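Two structures of MgGH51 from Meripilus giganteus compared at one contact. The protein probably removes terminal alpha-L-arabinofuranosyl residues from arabinose-containing glycans by hydrolysis, as a family 51 glycoside hydrolase. Structure 1 is PDB 6ZPY (chain A, 1.27 Å), residues G428-I433 and F475-A480; structure 2 is PDB 6ZPZ (chain B, 1.71 Å), residues G428-I433 and F475-A480. One frame, after least-squares fit of the local backbone (RMSD 0.16 Å); residues are numbered along the deposited sequences.

Structure 1 (6ZPY); sequences GEYAAI and FAASYA. With AHR (alpha-L-arabinofuranose), chain C.
E429 meets A480 beside the bound arabinofuranose, where strands 424-432 and 474-479, the last two of the (beta/alpha)8 barrel of family GH51, run side by side; E429, at the end of the seventh strand, has the place of the nucleophile in clan GH-A. CB of E429 lies 3.9 Å from A480 CB; CG, anti to the carbonyl carbon (chi1 -62°), rests on it at 3.8 Å. The extended chain carries CD to the sugar: OE2 accepts a hydrogen bond from AHR O2 (2.8 Å) and forms a salt bridge with R226, while OE1 is hydrogen-bonded to Y402 OH. S478 OG donates to G428 O (2.9 Å) from above the carbonyl plane, and A480 N to Y430 O (3.1 Å). A431 CB sits over a face of the Y479 ring, 3.8 Å from its centroid. Y479 OH reaches A432 O through water 2.

Structure 2 (6ZPZ); sequences GEYAAI and FAASYA. With LX5 ([(1~{S},2~{S},3~{S},4~{S})-2-(hydroxymethyl)-3,4-bis(oxidanyl)cyclopentyl] hydrogen sulfate), chain D.
E429 touches the methyl of A480, its carboxyl group joined covalently to the cyclopentane ring of LX5, consistent with E429 being the nucleophile, in a mimic of the glycosyl-enzyme intermediate. CB of E429 lies 4.2 Å from A480 CB; CG, anti to the backbone N (chi1 -173°), rests on it at 3.6 Å. The extended chain carries CD to the ring: OE1 is covalently bonded to LX5 C2 (1.7 Å), which makes the side chain an ester of the ligand. OE1 also accepts a hydrogen bond from LX5 O7 (3.2 Å); OE2 lies 2.8 Å from LX5 C2. S478 OG donates to G428 O (2.9 Å) from above the carbonyl plane, and A480 N to Y430 O (3.0 Å). A431 CB sits over a face of the Y479 ring, 3.7 Å from its centroid. Y479 OH reaches A432 O through water 4.

What differs
The glutamate side chain is turned about its first torsion, chi1 -62° in E429(A) against -173° in E429(B), and the CD atoms of E429(A) and E429(B) stand 1.8 Å apart after superposition. The places of CG, CD and OE2 of E429(A) are left. The contact with the alanine methyl is kept through the swing: E429(A) CG lies 3.8 Å from A480(A) CB, and E429(B) CG lies 3.6 Å from A480(B) CB. The CA atoms coincide within the error, and the side chains of Y430(A), S478(A), Y479(A) and their counterparts keep their places, as do waters 1 and 2, matched by 3 and 4. With the turn goes a different link to the ligand. The carboxylate of E429(A) accepts a hydrogen bond from O2 of the arabinofuranose, AHR, whereas OE1 of E429(B) is covalently bonded to C2 of LX5, the cyclopentyl sulfate bound at this place instead. A hydrogen bond to the sugar thus gives way to a covalent bond, which probably holds the carboxyl group of E429(B) in its turned position, although the two crystals differ in the whole ligand and cause cannot be assigned to one atom.

Structure 1 (6ZPY)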
loop_
_atom_site.group_PDB
_atom_site.type_symbol
_atom_site.label_atom_id
_atom_site.label_comp_id
_atom_site.label_asym_id
_atom_site.label_seq_id
_atom_site.Cartn_x
_atom_site.Cartn_y
_atom_site.Cartn_z
ATOM N N GLY A 428 -13.609 4.318 -0.815
ATOM C CA GLY A 428 -12.287 4.022 -0.271
ATOM C C GLY A 428 -11.750 2.690 -0.751
ATOM O O GLY A 428 -10.546 2.448 -0.562
ATOM N N GLU A 429 -12.607 1.853 -1.292
ATOM C CA GLU A 429 -12.202 0.615 -1.971
ATOM C C GLU A 429 -13.152 0.364 -3.118
ATOM O O GLU A 429 -14.357 0.291 -2.908
ATOM C CB GLU A 429 -12.310 -0.594 -1.031
ATOM C CG GLU A 429 -11.413 -0.519 0.167
ATOM C CD GLU A 429 -11.563 -1.665 1.142
ATOM O OE1 GLU A 429 -11.990 -2.767 0.708
ATOM O OE2 GLU A 429 -11.252 -1.441 2.315
ATOM N N TYR A 430 -12.638 0.268 -4.321
ATOM C CA TYR A 430 -13.443 -0.251 -5.431
ATOM C C TYR A 430 -12.519 -0.960 -6.411
ATOM O O TYR A 430 -11.331 -0.569 -6.539
ATOM C CB TYR A 430 -14.247 0.861 -6.093
ATOM C CG TYR A 430 -13.443 1.930 -6.785
ATOM C CD1 TYR A 430 -12.849 2.956 -6.087
ATOM C CD2 TYR A 430 -13.316 1.945 -8.158
ATOM C CE1 TYR A 430 -12.099 3.933 -6.723
ATOM C CE2 TYR A 430 -12.561 2.902 -8.813
ATOM C CZ TYR A 430 -11.963 3.917 -8.103
ATOM O OH TYR A 430 -11.306 4.882 -8.805
ATOM N N ALA A 431 -13.097 -1.899 -7.126
ATOM C CA ALA A 431 -12.388 -2.613 -8.208
ATOM C C ALA A 431 -13.399 -3.475 -8.917
ATOM O O ALA A 431 -14.301 -4.041 -8.262
ATOM C CB ALA A 431 -11.222 -3.461 -7.714
ATOM N N ALA A 432 -13.216 -3.637 -10.222
ATOM C CA ALA A 432 -13.916 -4.649 -10.989
ATOM C C ALA A 432 -13.093 -5.935 -10.899
ATOM O O ALA A 432 -11.955 -5.948 -11.353
ATOM C CB ALA A 432 -14.134 -4.146 -12.392
ATOM N N ILE A 433 -13.615 -6.910 -10.175
ATOM C CA ILE A 433 -12.782 -8.042 -9.715
ATOM C C ILE A 433 -13.082 -9.336 -10.443
ATOM O O ILE A 433 -12.298 -10.283 -10.316
ATOM C CB ILE A 433 -12.925 -8.246 -8.215
ATOM C CG1 ILE A 433 -14.292 -8.760 -7.799
ATOM C CG2 ILE A 433 -12.488 -7.011 -7.500
ATOM C CD1 ILE A 433 -14.258 -9.346 -6.398
ATOM N N PHE A 475 -15.409 13.122 -2.285
ATOM C CA PHE A 475 -14.168 13.868 -2.013
ATOM C C PHE A 475 -12.923 13.030 -2.306
ATOM O O PHE A 475 -11.870 13.649 -2.297
ATOM C CB PHE A 475 -14.159 14.481 -0.625
ATOM C CG PHE A 475 -13.881 13.544 0.507
ATOM C CD1 PHE A 475 -14.869 12.713 1.004
ATOM C CD2 PHE A 475 -12.608 13.468 1.039
ATOM C CE1 PHE A 475 -14.602 11.872 2.070
ATOM C CE2 PHE A 475 -12.353 12.629 2.110
ATOM C CZ PHE A 475 -13.354 11.842 2.607
ATOM N N ALA A 476 -13.061 11.718 -2.406
ATOM C CA ALA A 476 -11.861 10.846 -2.431
ATOM C C ALA A 476 -12.289 9.507 -2.963
ATOM O O ALA A 476 -13.416 9.056 -2.704
ATOM C CB ALA A 476 -11.278 10.732 -1.031
ATOM N N ALA A 477 -11.363 8.834 -3.656
ATOM C CA ALA A 477 -11.678 7.535 -4.273
ATOM C C ALA A 477 -10.377 6.798 -4.482
ATOM O O ALA A 477 -9.420 7.408 -4.952
ATOM C CB ALA A 477 -12.367 7.711 -5.584
ATOM N N SER A 478 -10.355 5.536 -4.085
ATOM C CA SER A 478 -9.141 4.707 -4.219
ATOM C C SER A 478 -9.507 3.281 -4.614
ATOM O O SER A 478 -10.381 2.640 -3.983
ATOM C CB SER A 478 -8.342 4.744 -2.952
ATOM O OG SER A 478 -9.138 4.611 -1.792
ATOM N N TYR A 479 -8.799 2.772 -5.626
ATOM C CA TYR A 479 -8.901 1.345 -6.002
ATOM C C TYR A 479 -8.350 0.501 -4.850
ATOM O O TYR A 479 -7.439 0.939 -4.127
ATOM C CB TYR A 479 -8.021 1.138 -7.224
ATOM C CG TYR A 479 -8.075 -0.219 -7.876
ATOM C CD1 TYR A 479 -7.301 -1.278 -7.408
ATOM C CD2 TYR A 479 -8.795 -0.441 -9.017
ATOM C CE1 TYR A 479 -7.335 -2.509 -8.026
ATOM C CE2 TYR A 479 -8.782 -1.653 -9.686
ATOM C CZ TYR A 479 -8.032 -2.697 -9.184
ATOM O OH TYR A 479 -8.036 -3.931 -9.790
ATOM N N ALA A 480 -8.808 -0.724 -4.754
ATOM C CA ALA A 480 -8.177 -1.651 -3.804
ATOM C C ALA A 480 -8.245 -3.069 -4.311
ATOM O O ALA A 480 -9.218 -3.452 -4.942
ATOM C CB ALA A 480 -8.851 -1.580 -2.466
HETATM O O5 AHR C . -9.096 -4.815 -0.392
HETATM C C5 AHR C . -9.273 -6.098 0.310
HETATM C C4 AHR C . -10.326 -6.156 1.442
HETATM O O4 AHR C . -11.640 -5.752 0.956
HETATM C C3 AHR C . -10.106 -5.143 2.528
HETATM O O3 AHR C . -9.145 -5.439 3.517
HETATM C C2 AHR C . -11.543 -4.968 3.155
HETATM O O2 AHR C . -11.587 -3.718 3.864
HETATM C C1 AHR C . -12.514 -5.223 1.986
HETATM O O1 AHR C . -13.277 -6.359 2.489
HETATM O O HOH W 1 -9.619 6.534 -7.678
HETATM O O HOH W 2 -9.750 -4.341 -12.072
#

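Structure 2 (6ZPZ)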
loop_
_atom_site.group_PDB
_atom_site.type_symbol
_atom_site.label_atom_id
_atom_site.label_comp_id
_atom_site.label_asym_id
_atom_site.label_seq_id
_atom_site.Cartn_x
_atom_site.Cartn_y
_atom_site.Cartn_z
ATOM N N GLY B 428 -13.632 4.277 -0.948
ATOM C CA GLY B 428 -12.340 3.985 -0.313
ATOM C C GLY B 428 -11.816 2.623 -0.709
ATOM O O GLY B 428 -10.623 2.344 -0.448
ATOM N N GLU B 429 -12.670 1.810 -1.318
ATOM C CA GLU B 429 -12.290 0.456 -1.759
ATOM C C GLU B 429 -13.181 0.067 -2.923
ATOM O O GLU B 429 -14.406 -0.170 -2.707
ATOM C CB GLU B 429 -12.474 -0.496 -0.587
ATOM C CG GLU B 429 -11.956 -1.847 -0.881
ATOM C CD GLU B 429 -12.444 -2.822 0.143
ATOM O OE1 GLU B 429 -11.605 -3.256 0.955
ATOM O OE2 GLU B 429 -13.661 -3.163 0.110
ATOM N N TYR B 430 -12.634 0.067 -4.133
ATOM C CA TYR B 430 -13.420 -0.341 -5.314
ATOM C C TYR B 430 -12.493 -0.997 -6.315
ATOM O O TYR B 430 -11.296 -0.701 -6.334
ATOM C CB TYR B 430 -14.225 0.839 -5.869
ATOM C CG TYR B 430 -13.459 1.877 -6.634
ATOM C CD1 TYR B 430 -12.798 2.897 -5.979
ATOM C CD2 TYR B 430 -13.367 1.849 -8.014
ATOM C CE1 TYR B 430 -12.136 3.896 -6.663
ATOM C CE2 TYR B 430 -12.683 2.818 -8.723
ATOM C CZ TYR B 430 -12.058 3.854 -8.049
ATOM O OH TYR B 430 -11.379 4.818 -8.731
ATOM N N ALA B 431 -13.067 -1.896 -7.093
ATOM C CA ALA B 431 -12.426 -2.525 -8.250
ATOM C C ALA B 431 -13.461 -3.402 -8.951
ATOM O O ALA B 431 -14.271 -3.977 -8.285
ATOM C CB ALA B 431 -11.229 -3.355 -7.852
ATOM N N ALA B 432 -13.408 -3.444 -10.264
ATOM C CA ALA B 432 -13.975 -4.549 -11.058
ATOM C C ALA B 432 -13.071 -5.782 -10.890
ATOM O O ALA B 432 -11.969 -5.815 -11.453
ATOM C CB ALA B 432 -14.152 -4.113 -12.485
ATOM N N ILE B 433 -13.553 -6.782 -10.171
ATOM C CA ILE B 433 -12.714 -7.933 -9.713
ATOM C C ILE B 433 -13.074 -9.227 -10.437
ATOM O O ILE B 433 -12.262 -10.158 -10.322
ATOM C CB ILE B 433 -12.805 -8.125 -8.195
ATOM C CG1 ILE B 433 -14.179 -8.621 -7.752
ATOM C CG2 ILE B 433 -12.407 -6.837 -7.488
ATOM C CD1 ILE B 433 -14.191 -9.180 -6.345
ATOM N N PHE B 475 -15.352 13.055 -2.348
ATOM C CA PHE B 475 -14.144 13.885 -2.102
ATOM C C PHE B 475 -12.880 13.075 -2.397
ATOM O O PHE B 475 -11.796 13.649 -2.399
ATOM C CB PHE B 475 -14.143 14.487 -0.704
ATOM C CG PHE B 475 -13.825 13.530 0.407
ATOM C CD1 PHE B 475 -14.822 12.738 0.958
ATOM C CD2 PHE B 475 -12.557 13.515 0.961
ATOM C CE1 PHE B 475 -14.535 11.887 2.020
ATOM C CE2 PHE B 475 -12.274 12.667 2.017
ATOM C CZ PHE B 475 -13.270 11.875 2.554
ATOM N N ALA B 476 -13.017 11.750 -2.468
ATOM C CA ALA B 476 -11.873 10.828 -2.418
ATOM C C ALA B 476 -12.279 9.478 -2.996
ATOM O O ALA B 476 -13.404 9.031 -2.784
ATOM C CB ALA B 476 -11.374 10.718 -0.997
ATOM N N ALA B 477 -11.388 8.871 -3.759
ATOM C CA ALA B 477 -11.666 7.557 -4.360
ATOM C C ALA B 477 -10.353 6.808 -4.541
ATOM O O ALA B 477 -9.388 7.379 -5.076
ATOM C CB ALA B 477 -12.389 7.752 -5.651
ATOM N N SER B 478 -10.337 5.560 -4.110
ATOM C CA SER B 478 -9.148 4.693 -4.219
ATOM C C SER B 478 -9.546 3.265 -4.622
ATOM O O SER B 478 -10.420 2.604 -3.975
ATOM C CB SER B 478 -8.356 4.703 -2.928
ATOM O OG SER B 478 -9.225 4.480 -1.837
ATOM N N TYR B 479 -8.866 2.785 -5.664
ATOM C CA TYR B 479 -8.856 1.370 -6.056
ATOM C C TYR B 479 -8.283 0.565 -4.908
ATOM O O TYR B 479 -7.360 1.046 -4.225
ATOM C CB TYR B 479 -8.003 1.170 -7.290
ATOM C CG TYR B 479 -8.106 -0.184 -7.923
ATOM C CD1 TYR B 479 -7.366 -1.249 -7.428
ATOM C CD2 TYR B 479 -8.811 -0.372 -9.114
ATOM C CE1 TYR B 479 -7.384 -2.478 -8.058
ATOM C CE2 TYR B 479 -8.827 -1.605 -9.761
ATOM C CZ TYR B 479 -8.135 -2.671 -9.215
ATOM O OH TYR B 479 -8.139 -3.893 -9.817
ATOM N N ALA B 480 -8.724 -0.674 -4.767
ATOM C CA ALA B 480 -8.136 -1.565 -3.761
ATOM C C ALA B 480 -8.249 -3.012 -4.218
ATOM O O ALA B 480 -9.225 -3.413 -4.821
ATOM C CB ALA B 480 -8.795 -1.344 -2.425
HETATM C C1 LX5 D . -11.521 -5.592 1.371
HETATM C C2 LX5 D . -12.067 -4.374 2.078
HETATM C C6 LX5 D . -9.071 -5.800 0.487
HETATM C C5 LX5 D . -10.022 -5.670 1.684
HETATM C C3 LX5 D . -11.127 -4.018 3.191
HETATM C C4 LX5 D . -9.794 -4.495 2.616
HETATM O O7 LX5 D . -9.077 -4.631 -0.340
HETATM O O8 LX5 D . -8.958 -5.077 3.619
HETATM O O9 LX5 D . -11.212 -2.633 3.565
HETATM O O10 LX5 D . -12.261 -6.553 2.118
HETATM S S11 LX5 D . -12.808 -7.773 1.460
HETATM O O12 LX5 D . -11.487 -8.284 1.103
HETATM O O13 LX5 D . -13.573 -8.635 2.358
HETATM O O14 LX5 D . -13.702 -7.247 0.386
HETATM O O HOH W 3 -9.540 6.527 -7.704
HETATM O O HOH W 4 -9.722 -4.245 -12.071
#